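Local coordinates for protein putative glycoside hydrolase (Bacteroides thetaiotaomicron VPI-5482, PDB 3HBZ) that is a putative glycoside hydrolase that binds calcium and may play a role in carbohydrate metabolism, at residues A8-I12 / W83-Y87; L17-T23 / I35-T41; F68-Y74 / K86-V91; A131-T136 / F187-M193. All blocks are in the same frame, centred on the assembly; numbering follows the deposited sequence.

Contact 1: residues A8-I12 / W83-Y87. With NA (sodium ion), chain E; CA (calcium ion), chain C; CAC (cacodylate ion), chain F.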
# COMPACT_ATOMS: atom_id res chain seq x y z
N ALA A 8 -16.14 4.20 20.84
CA ALA A 8 -17.37 3.55 20.36
C ALA A 8 -17.07 2.12 19.87
O ALA A 8 -17.09 1.18 20.67
CB ALA A 8 -18.07 4.39 19.26
N GLU A 9 -16.77 1.98 18.59
CA GLU A 9 -16.57 0.67 17.95
C GLU A 9 -15.33 -0.10 18.51
O GLU A 9 -14.28 0.49 18.75
CB GLU A 9 -16.42 0.85 16.44
CG GLU A 9 -17.34 0.02 15.59
CD GLU A 9 -18.41 0.82 14.85
OE1 GLU A 9 -18.98 1.76 15.44
OE2 GLU A 9 -18.71 0.49 13.67
N ALA A 10 -15.49 -1.41 18.71
CA ALA A 10 -14.43 -2.23 19.14
C ALA A 10 -13.72 -2.97 17.98
O ALA A 10 -14.29 -3.39 16.95
CB ALA A 10 -14.92 -3.17 20.18
N ASP A 11 -12.42 -3.07 18.15
CA ASP A 11 -11.53 -3.46 17.09
C ASP A 11 -10.92 -4.82 17.34
O ASP A 11 -10.74 -5.25 18.48
CB ASP A 11 -10.41 -2.44 16.99
CG ASP A 11 -10.93 -1.04 16.71
OD1 ASP A 11 -11.86 -0.86 15.90
OD2 ASP A 11 -10.44 -0.11 17.32
N ILE A 12 -10.53 -5.45 16.25
CA ILE A 12 -9.51 -6.47 16.26
C ILE A 12 -8.19 -5.75 16.28
O ILE A 12 -7.92 -4.99 15.38
CB ILE A 12 -9.58 -7.35 15.01
CG1 ILE A 12 -10.89 -8.18 15.02
CG2 ILE A 12 -8.38 -8.28 14.96
CD1 ILE A 12 -11.11 -9.03 13.74
N TRP A 83 -22.45 -1.17 19.95
CA TRP A 83 -21.53 -0.95 18.83
C TRP A 83 -21.00 -2.27 18.32
O TRP A 83 -20.55 -3.10 19.10
CB TRP A 83 -20.35 -0.04 19.23
CG TRP A 83 -20.77 1.32 19.65
CD1 TRP A 83 -20.85 1.77 20.93
CD2 TRP A 83 -21.24 2.39 18.81
NE1 TRP A 83 -21.34 3.06 20.96
CE2 TRP A 83 -21.59 3.47 19.67
CE3 TRP A 83 -21.38 2.55 17.44
CZ2 TRP A 83 -22.01 4.69 19.18
CZ3 TRP A 83 -21.83 3.75 16.95
CH2 TRP A 83 -22.15 4.82 17.82
N LYS A 84 -21.05 -2.46 17.01
CA LYS A 84 -20.57 -3.70 16.35
C LYS A 84 -19.75 -3.32 15.12
O LYS A 84 -19.95 -2.26 14.55
CB LYS A 84 -21.73 -4.60 15.92
CG LYS A 84 -22.65 -5.03 17.05
CD LYS A 84 -23.79 -5.92 16.53
CE LYS A 84 -24.29 -6.89 17.66
NZ LYS A 84 -25.43 -7.70 17.15
N LYS A 85 -18.82 -4.15 14.71
CA LYS A 85 -18.10 -3.88 13.48
C LYS A 85 -17.87 -5.21 12.81
O LYS A 85 -17.43 -6.14 13.45
CB LYS A 85 -16.73 -3.22 13.76
CG LYS A 85 -16.33 -2.25 12.67
CD LYS A 85 -14.81 -2.03 12.50
CE LYS A 85 -14.08 -1.68 13.76
NZ LYS A 85 -12.78 -0.99 13.42
N LYS A 86 -18.07 -5.25 11.50
CA LYS A 86 -17.79 -6.45 10.73
C LYS A 86 -16.43 -6.32 10.09
O LYS A 86 -16.10 -5.30 9.50
CB LYS A 86 -18.86 -6.61 9.63
CG LYS A 86 -19.25 -8.03 9.34
CD LYS A 86 -20.73 -8.13 8.79
CE LYS A 86 -20.93 -7.38 7.46
NZ LYS A 86 -22.34 -7.46 6.89
N TYR A 87 -15.64 -7.38 10.21
CA TYR A 87 -14.37 -7.48 9.52
C TYR A 87 -14.46 -8.60 8.51
O TYR A 87 -15.04 -9.64 8.81
CB TYR A 87 -13.27 -7.83 10.50
CG TYR A 87 -12.76 -6.71 11.37
CD1 TYR A 87 -13.39 -6.38 12.56
CD2 TYR A 87 -11.57 -6.05 11.07
CE1 TYR A 87 -12.89 -5.38 13.37
CE2 TYR A 87 -11.06 -5.07 11.89
CZ TYR A 87 -11.70 -4.76 13.05
OH TYR A 87 -11.22 -3.76 13.85
NA NA E . -12.48 1.51 16.56
CA CA C . -21.09 -0.73 13.30
AS CAC F . -24.04 -0.46 15.15
O1 CAC F . -22.29 -0.47 15.02
O2 CAC F . -24.83 -2.01 15.16
C1 CAC F . -24.45 0.67 16.68
C2 CAC F . -24.76 0.42 13.54
O HOH W 1 -13.45 1.57 14.06
O HOH W 2 -22.75 -2.38 12.49
O HOH W 3 -19.52 -0.77 11.58
O HOH W 4 -10.61 1.85 15.66
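Four acceptors surround Lys85 NZ, which must share its three protons among them: Asp11 OD1 at 2.6 Å in a salt bridge, Tyr87 OH, a water and, outside the two segments, Asn30 O. The lysine meets OD1 on its anti side, 27° out of the carboxylate plane, while both Asp11 oxygens bind the sodium ion, OD1 at 2.5 Å. A bend at chi3 (-51°) in the otherwise extended Lys85 chain brings NZ up to this carboxylate. The Tyr87 hydroxyl is held in turn by the backbone, Ile12 N donating to Tyr87 OH at 3.0 Å, and Ile12 CD1 lies over one face of the Tyr87 ring, 3.8 Å from its centroid. Toward the other end, Ala8 CB makes a CH-pi contact over the five-membered ring of Trp83, though Ala8, like Glu9, is poorly ordered. The calcium ion joins the segments directly: Glu9 OE2 binds it at 2.7 Å and Lys84 O at 2.3 Å, with two waters and O1 of a cacodylate, probably from the crystallisation liquor, in the same shell. The short approach of Glu9 OE2 to Lys84 O therefore reflects a shared metal. Calcium thus bridges the loop before strand 12-16 and the start of strand 84-92; the sodium site, with Asn7 as a further ligand, sits on the loop and reaches the strand indirectly, through Lys85 bonded to Asp11 OD1 and a sodium-bound water.

Contact 2: residues L17-T23 / I35-T41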
# COMPACT_ATOMS: atom_id res chain seq x y z
N LEU A 17 -1.87 -16.93 13.52
CA LEU A 17 -2.25 -18.30 13.21
C LEU A 17 -1.31 -19.26 13.95
O LEU A 17 -0.20 -19.54 13.50
CB LEU A 17 -2.17 -18.57 11.73
CG LEU A 17 -3.13 -17.95 10.73
CD1 LEU A 17 -2.67 -18.36 9.30
CD2 LEU A 17 -4.56 -18.41 11.00
N PRO A 18 -1.74 -19.76 15.11
CA PRO A 18 -0.89 -20.66 15.89
C PRO A 18 -0.44 -21.86 15.04
O PRO A 18 -1.25 -22.43 14.33
CB PRO A 18 -1.81 -21.11 17.04
CG PRO A 18 -2.83 -20.07 17.18
CD PRO A 18 -3.01 -19.45 15.79
N GLY A 19 0.83 -22.19 15.09
CA GLY A 19 1.37 -23.31 14.29
C GLY A 19 1.55 -23.14 12.78
O GLY A 19 2.00 -24.08 12.13
N VAL A 20 1.20 -21.98 12.21
CA VAL A 20 1.49 -21.66 10.79
C VAL A 20 2.41 -20.44 10.75
O VAL A 20 2.15 -19.44 11.43
CB VAL A 20 0.18 -21.34 10.01
CG1 VAL A 20 0.46 -20.70 8.63
CG2 VAL A 20 -0.69 -22.57 9.90
N VAL A 21 3.46 -20.50 9.93
CA VAL A 21 4.35 -19.35 9.77
C VAL A 21 3.71 -18.44 8.74
O VAL A 21 3.42 -18.85 7.60
CB VAL A 21 5.78 -19.73 9.33
CG1 VAL A 21 6.71 -18.48 9.37
CG2 VAL A 21 6.36 -20.85 10.24
N MSE A 22 3.41 -17.23 9.17
CA MSE A 22 2.91 -16.18 8.28
C MSE A 22 4.14 -15.59 7.58
O MSE A 22 5.23 -15.61 8.13
CB MSE A 22 2.12 -15.16 9.08
CG MSE A 22 0.80 -15.75 9.56
SE MSE A 22 -0.31 -14.51 10.49
CE MSE A 22 0.89 -13.94 11.88
N THR A 23 3.99 -15.14 6.34
CA THR A 23 5.16 -14.76 5.56
C THR A 23 5.51 -13.31 5.85
O THR A 23 6.62 -12.88 5.57
CB THR A 23 4.92 -14.97 4.09
OG1 THR A 23 3.84 -14.11 3.70
CG2 THR A 23 4.58 -16.49 3.79
N ILE A 35 -4.13 -11.88 5.75
CA ILE A 35 -3.18 -12.78 6.38
C ILE A 35 -2.39 -13.44 5.23
O ILE A 35 -2.98 -13.89 4.27
CB ILE A 35 -3.93 -13.89 7.14
CG1 ILE A 35 -4.77 -13.25 8.27
CG2 ILE A 35 -2.95 -14.94 7.71
CD1 ILE A 35 -5.76 -14.19 8.99
N PHE A 36 -1.07 -13.48 5.33
CA PHE A 36 -0.23 -14.04 4.26
C PHE A 36 0.49 -15.33 4.70
O PHE A 36 1.22 -15.34 5.71
CB PHE A 36 0.83 -13.02 3.80
CG PHE A 36 0.25 -11.74 3.22
CD1 PHE A 36 -0.22 -10.74 4.07
CD2 PHE A 36 0.17 -11.55 1.86
CE1 PHE A 36 -0.72 -9.58 3.56
CE2 PHE A 36 -0.35 -10.36 1.34
CZ PHE A 36 -0.82 -9.40 2.19
N VAL A 37 0.31 -16.40 3.92
CA VAL A 37 0.96 -17.67 4.20
C VAL A 37 1.71 -18.15 2.95
O VAL A 37 1.48 -17.67 1.84
CB VAL A 37 -0.08 -18.72 4.66
CG1 VAL A 37 -0.82 -18.19 5.85
CG2 VAL A 37 -1.06 -19.09 3.53
N GLY A 38 2.64 -19.08 3.13
CA GLY A 38 3.42 -19.60 2.01
C GLY A 38 2.56 -20.38 1.02
O GLY A 38 1.65 -21.12 1.41
N PRO A 39 2.84 -20.21 -0.28
CA PRO A 39 2.21 -21.05 -1.31
C PRO A 39 2.34 -22.51 -0.96
O PRO A 39 3.43 -22.94 -0.57
CB PRO A 39 3.03 -20.72 -2.56
CG PRO A 39 3.44 -19.29 -2.32
CD PRO A 39 3.77 -19.22 -0.87
N GLY A 40 1.24 -23.24 -1.04
CA GLY A 40 1.20 -24.63 -0.58
C GLY A 40 0.62 -24.85 0.82
O GLY A 40 0.35 -25.99 1.19
N THR A 41 0.47 -23.80 1.63
CA THR A 41 -0.19 -23.94 2.95
C THR A 41 -1.62 -24.37 2.72
O THR A 41 -2.26 -23.89 1.79
CB THR A 41 -0.19 -22.61 3.72
OG1 THR A 41 1.14 -22.10 3.72
CG2 THR A 41 -0.68 -22.76 5.18
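With OG1 set between its backbone N and carbonyl carbon (chi1 62°), Thr23 directs the hydroxyl to Phe36 and the methyl to the next peptide: OG1 lies 3.2 Å from Phe36 CB, and CG2 sits 3.3 Å from Gly38 N. In Val20 the CG1 branch is trans to the backbone N (chi1 167°), which carries it to Val37 CG1 and, tip to tip, to Thr41 CG2. The one hydrogen bond between the segments runs from Thr23 N to Phe36 O, 2.8 Å long and fairly straight at 159°, with the donor above the carbonyl plane. The same oxygen receives a CA-H contact from Met22. Apolar packing fills the flank: Leu17 CD1 touches both Ile35 CG2, at 3.8 Å, and Val37 CG1, the leucine lying across the valine at about a right angle. The selenium of Met22, a selenomethionine, approaches that Ile35 methyl at 3.9 Å. Replacing Thr23 by a glycine would probably open a gap beside the Val37-Gly38 peptide and leave Phe36 CB without its close neighbour. Each segment also contains a type II turn, Leu17 to Val20 and Gly38 to Thr41; in the second, Gly38 O accepts from both N and OG1 of Thr41, the hydroxyl bond being 2.6 Å. Strand 32-36 pairs in parallel with strand 84-92, Ile35 bonding through the backbone to Ser90 and Ile92, and Val37 to Ile92; Thr23 and Phe36 also touch strand 200-205.

Contact 3: residues F68-Y74 / K86-V91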
# COMPACT_ATOMS: atom_id res chain seq x y z
N PHE A 68 -10.81 -20.72 4.37
CA PHE A 68 -10.44 -19.42 3.84
C PHE A 68 -10.16 -19.45 2.31
O PHE A 68 -9.57 -18.53 1.74
CB PHE A 68 -9.25 -18.87 4.62
CG PHE A 68 -9.63 -18.36 5.98
CD1 PHE A 68 -10.06 -17.06 6.14
CD2 PHE A 68 -9.63 -19.20 7.09
CE1 PHE A 68 -10.44 -16.58 7.39
CE2 PHE A 68 -10.02 -18.73 8.34
CZ PHE A 68 -10.41 -17.43 8.50
N HIS A 69 -10.62 -20.48 1.64
CA HIS A 69 -10.71 -20.41 0.19
C HIS A 69 -11.45 -19.13 -0.27
O HIS A 69 -11.07 -18.53 -1.27
CB HIS A 69 -11.33 -21.68 -0.35
CG HIS A 69 -10.35 -22.80 -0.47
ND1 HIS A 69 -10.21 -23.77 0.50
CD2 HIS A 69 -9.41 -23.07 -1.41
CE1 HIS A 69 -9.25 -24.61 0.14
NE2 HIS A 69 -8.75 -24.20 -1.01
N SER A 70 -12.47 -18.72 0.49
CA SER A 70 -13.09 -17.41 0.32
C SER A 70 -12.98 -16.64 1.60
O SER A 70 -12.90 -17.23 2.67
CB SER A 70 -14.57 -17.54 0.00
OG SER A 70 -14.74 -18.02 -1.29
N PRO A 71 -12.99 -15.30 1.50
CA PRO A 71 -12.84 -14.51 2.73
C PRO A 71 -14.00 -14.78 3.67
O PRO A 71 -15.09 -15.07 3.21
CB PRO A 71 -12.89 -13.06 2.23
CG PRO A 71 -12.46 -13.13 0.80
CD PRO A 71 -13.05 -14.44 0.30
N GLN A 72 -13.74 -14.68 4.96
CA GLN A 72 -14.68 -15.04 5.99
C GLN A 72 -14.90 -13.81 6.84
O GLN A 72 -13.95 -13.07 7.12
CB GLN A 72 -14.07 -16.14 6.88
CG GLN A 72 -13.81 -17.42 6.15
CD GLN A 72 -15.10 -18.05 5.67
OE1 GLN A 72 -16.04 -18.22 6.43
NE2 GLN A 72 -15.16 -18.37 4.40
N GLN A 73 -16.15 -13.59 7.24
CA GLN A 73 -16.51 -12.43 8.05
C GLN A 73 -16.65 -12.77 9.54
O GLN A 73 -17.18 -13.82 9.92
CB GLN A 73 -17.84 -11.84 7.59
CG GLN A 73 -17.83 -11.29 6.16
CD GLN A 73 -19.02 -10.42 5.88
OE1 GLN A 73 -19.87 -10.21 6.75
NE2 GLN A 73 -19.10 -9.90 4.67
N TYR A 74 -16.20 -11.85 10.37
CA TYR A 74 -16.39 -11.89 11.80
C TYR A 74 -17.01 -10.58 12.27
O TYR A 74 -16.70 -9.52 11.73
CB TYR A 74 -15.04 -11.99 12.53
CG TYR A 74 -14.20 -13.24 12.27
CD1 TYR A 74 -13.54 -13.42 11.06
CD2 TYR A 74 -14.01 -14.21 13.25
CE1 TYR A 74 -12.72 -14.54 10.84
CE2 TYR A 74 -13.21 -15.33 13.03
CZ TYR A 74 -12.56 -15.48 11.83
OH TYR A 74 -11.78 -16.58 11.61
N LYS A 86 -18.07 -5.25 11.50
CA LYS A 86 -17.79 -6.45 10.73
C LYS A 86 -16.43 -6.32 10.09
O LYS A 86 -16.10 -5.30 9.50
CB LYS A 86 -18.86 -6.61 9.63
CG LYS A 86 -19.25 -8.03 9.34
CD LYS A 86 -20.73 -8.13 8.79
CE LYS A 86 -20.93 -7.38 7.46
NZ LYS A 86 -22.34 -7.46 6.89
N TYR A 87 -15.64 -7.38 10.21
CA TYR A 87 -14.37 -7.48 9.52
C TYR A 87 -14.46 -8.60 8.51
O TYR A 87 -15.04 -9.64 8.81
CB TYR A 87 -13.27 -7.83 10.50
CG TYR A 87 -12.76 -6.71 11.37
CD1 TYR A 87 -13.39 -6.38 12.56
CD2 TYR A 87 -11.57 -6.05 11.07
CE1 TYR A 87 -12.89 -5.38 13.37
CE2 TYR A 87 -11.06 -5.07 11.89
CZ TYR A 87 -11.70 -4.76 13.05
OH TYR A 87 -11.22 -3.76 13.85
N THR A 88 -13.88 -8.37 7.32
CA THR A 88 -13.62 -9.37 6.32
C THR A 88 -12.17 -9.84 6.44
O THR A 88 -11.23 -9.07 6.27
CB THR A 88 -13.84 -8.82 4.91
OG1 THR A 88 -15.20 -8.37 4.79
CG2 THR A 88 -13.56 -9.87 3.81
N VAL A 89 -12.00 -11.13 6.69
CA VAL A 89 -10.68 -11.69 6.90
C VAL A 89 -10.37 -12.64 5.75
O VAL A 89 -11.12 -13.59 5.50
CB VAL A 89 -10.61 -12.42 8.23
CG1 VAL A 89 -9.21 -13.11 8.44
CG2 VAL A 89 -10.94 -11.42 9.40
N SER A 90 -9.27 -12.33 5.07
CA SER A 90 -8.84 -13.01 3.88
C SER A 90 -7.45 -13.58 4.11
O SER A 90 -6.62 -13.00 4.87
CB SER A 90 -8.77 -12.02 2.71
OG SER A 90 -10.03 -11.46 2.39
N VAL A 91 -7.20 -14.72 3.48
CA VAL A 91 -5.88 -15.36 3.48
C VAL A 91 -5.33 -15.38 2.06
O VAL A 91 -6.01 -15.80 1.14
CB VAL A 91 -5.94 -16.81 4.04
CG1 VAL A 91 -4.57 -17.51 3.88
CG2 VAL A 91 -6.33 -16.77 5.54
O HOH W 5 -9.56 -15.65 2.07
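Backbone hydrogen bonding between Gln72-Tyr74 and Tyr87-Val89 defines the contact. Two antiparallel hydrogen-bonded pairs, Gln72 with Val89 and Tyr74 with Tyr87, flank the non-hydrogen-bonded pair of Gln73 and Thr88. All four bonds are short and straight; Tyr87 N to Tyr74 O, for instance, measures 2.8 Å at 171°. Before the first segment joins the ladder, a water bridges Phe68 O and Val91 N.

Apolar contacts gather on the face bearing Tyr74 and Val89. The two Val89 methyls divide the work: CG1, swung opposite the backbone N (chi1 177°), reaches Phe68 CE1 at 3.8 Å, while CG2 meets Tyr74 CD1 at 3.7 Å. Val91 CG2 approaches Phe68 CG at 3.7 Å. An alanine in place of Phe68 is likely to leave Val89 CG1 and Val91 CG2 without their aromatic partner and open a gap beside strand 84-92. On the other face, Pro71 CB packs against Thr88 CG2.

Polar atoms also meet carbon: Val89 O lies at the edge of the Phe68 ring, near its plane, and the Gln73 side chain slants across that of Lys86, with OE1 3.0 Å from Lys86 CD.

The strands, whose axes run at 146°, form the hairpin of 72-77 and 84-92 within a mixed five-stranded sheet. Strand 32-36 lies along the other edge of 84-92, its Ile33 and Ile35 touching Val89, and Phe50 meets the Tyr74 ring edge-to-face.

Contact 4: residues A131-T136 / F187-M193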
# COMPACT_ATOMS: atom_id res chain seq x y z
N ALA A 131 -6.48 6.64 3.21
CA ALA A 131 -6.95 6.65 4.60
C ALA A 131 -6.45 7.91 5.36
O ALA A 131 -7.16 8.49 6.21
CB ALA A 131 -6.52 5.39 5.33
N GLY A 132 -5.25 8.33 5.03
CA GLY A 132 -4.66 9.52 5.62
C GLY A 132 -5.36 10.77 5.11
O GLY A 132 -5.68 11.66 5.90
N TYR A 133 -5.54 10.86 3.80
CA TYR A 133 -6.23 12.02 3.22
C TYR A 133 -7.65 12.26 3.76
O TYR A 133 -8.11 13.40 3.89
CB TYR A 133 -6.24 11.95 1.69
CG TYR A 133 -6.60 13.28 1.00
CD1 TYR A 133 -5.72 14.33 1.00
CD2 TYR A 133 -7.80 13.44 0.33
CE1 TYR A 133 -6.04 15.59 0.40
CE2 TYR A 133 -8.12 14.65 -0.33
CZ TYR A 133 -7.25 15.73 -0.27
OH TYR A 133 -7.57 16.93 -0.88
N ALA A 134 -8.36 11.17 4.03
CA ALA A 134 -9.69 11.25 4.61
C ALA A 134 -9.70 12.05 5.90
O ALA A 134 -10.68 12.76 6.21
CB ALA A 134 -10.25 9.81 4.87
N MSE A 135 -8.58 11.99 6.62
CA MSE A 135 -8.44 12.67 7.90
C MSE A 135 -8.31 14.18 7.77
O MSE A 135 -8.49 14.87 8.76
CB MSE A 135 -7.25 12.11 8.72
CG MSE A 135 -7.45 10.68 9.13
SE MSE A 135 -5.81 10.00 9.97
CE MSE A 135 -5.71 11.10 11.50
N THR A 136 -8.08 14.70 6.55
CA THR A 136 -7.98 16.17 6.33
C THR A 136 -9.35 16.81 6.27
O THR A 136 -9.47 18.04 6.28
CB THR A 136 -7.31 16.49 4.99
OG1 THR A 136 -8.15 16.04 3.92
CG2 THR A 136 -5.89 15.82 4.89
N PHE A 187 -0.62 0.81 4.50
CA PHE A 187 -0.66 2.19 5.02
C PHE A 187 -1.12 2.13 6.47
O PHE A 187 -2.20 1.68 6.76
CB PHE A 187 -1.60 3.09 4.23
CG PHE A 187 -1.53 4.57 4.64
CD1 PHE A 187 -0.49 5.35 4.23
CD2 PHE A 187 -2.47 5.13 5.45
CE1 PHE A 187 -0.41 6.68 4.58
CE2 PHE A 187 -2.39 6.47 5.84
CZ PHE A 187 -1.36 7.23 5.38
N ASP A 188 -0.26 2.55 7.38
CA ASP A 188 -0.57 2.47 8.80
C ASP A 188 -1.19 3.79 9.23
O ASP A 188 -0.48 4.77 9.48
CB ASP A 188 0.70 2.15 9.57
CG ASP A 188 0.53 2.20 11.10
OD1 ASP A 188 -0.53 2.57 11.60
OD2 ASP A 188 1.51 1.90 11.75
N VAL A 189 -2.51 3.80 9.35
CA VAL A 189 -3.24 5.04 9.51
C VAL A 189 -2.96 5.66 10.88
O VAL A 189 -3.16 6.83 11.04
CB VAL A 189 -4.77 4.89 9.29
CG1 VAL A 189 -5.43 4.14 10.47
CG2 VAL A 189 -5.43 6.29 9.08
N GLY A 190 -2.41 4.89 11.83
CA GLY A 190 -2.06 5.42 13.15
C GLY A 190 -0.88 6.39 13.09
O GLY A 190 -0.72 7.20 13.97
N ASN A 191 -0.06 6.32 12.04
CA ASN A 191 1.00 7.29 11.82
C ASN A 191 0.71 8.41 10.80
O ASN A 191 1.57 9.23 10.48
CB ASN A 191 2.26 6.53 11.39
CG ASN A 191 3.11 6.09 12.59
OD1 ASN A 191 3.30 6.84 13.54
ND2 ASN A 191 3.67 4.92 12.50
N ALA A 192 -0.50 8.41 10.24
CA ALA A 192 -0.78 9.19 9.06
C ALA A 192 -0.48 10.68 9.24
O ALA A 192 -0.03 11.35 8.32
CB ALA A 192 -2.26 9.03 8.64
N MSE A 193 -0.74 11.20 10.43
CA MSE A 193 -0.56 12.60 10.68
C MSE A 193 0.33 12.86 11.89
O MSE A 193 0.20 13.88 12.52
CB MSE A 193 -1.95 13.21 10.87
CG MSE A 193 -2.65 13.38 9.60
SE MSE A 193 -4.20 14.53 9.76
CE MSE A 193 -4.10 15.38 8.14
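This is apolar packing without a hydrogen bond between the segments, joining the end of helix 130-134 to the 3-10 turn and loop that follow strand 185-187 in the putative carbohydrate metabolism domain. The close approach depends on Gly132: Gly132 CA lies 5.2 Å from Ala192 CA. A side chain on Gly132 would clash with Phe187 CZ and crowd Ala192 CB; without one, Phe187 CE2 comes to 3.5 Å from Gly132 N. The first torsion of Phe187 (chi1 -173°), which points CG away from its own N, carries the ring to this helical backbone, and Ala131 CB also lies beside it.

Two selenomethionines extend the packing. Met135, bent at chi3 (64°), puts its selenium 3.8 Å from Val189 CG2 and 3.9 Å from Ala192 CB. Met193 slides past it in the opposite direction, its selenium 4.0 Å from Met135 CB and its CE 3.7 Å from Thr136 CG2. Local bonds hold both backbones in shape: Tyr133 O accepts from N and OG1 of Thr136, the hydroxyl bond being 2.6 Å and in the carbonyl plane, and Asp188 OD1 takes the Gly190 N-H in an Asx turn.

The loop after strand 185-187 thus touches helix 130-134 and, through Phe187 and Asn191, helix 196-199 as well, while Tyr133 OH ties helix 130-134 to Ser165 O at the end of strand 158-165.

Overall arrangement
Contacts 1, 2 and 3 belong to the N-terminal part of the chain and reach one mixed sheet, in which strand 84-92 lies between 32-36 and 72-77. Contacts 1 and 3 share Lys86 and Tyr87, with centres about 15 Å apart. Contact 2, also about 15 Å from contact 3 between centres, touches it directly: Ile35 N lies 2.9 Å from Ser90 O, a probable hydrogen bond. Along the chain, contact 2 falls between the two segments of contact 1, and contact 3 ends on the latter's second segment. Together they bind the N-terminal strands into one sheet. Contact 4 follows in the carbohydrate metabolism domain as separate packing that touches none of them, nearest atoms being about 9 to 10 Å away.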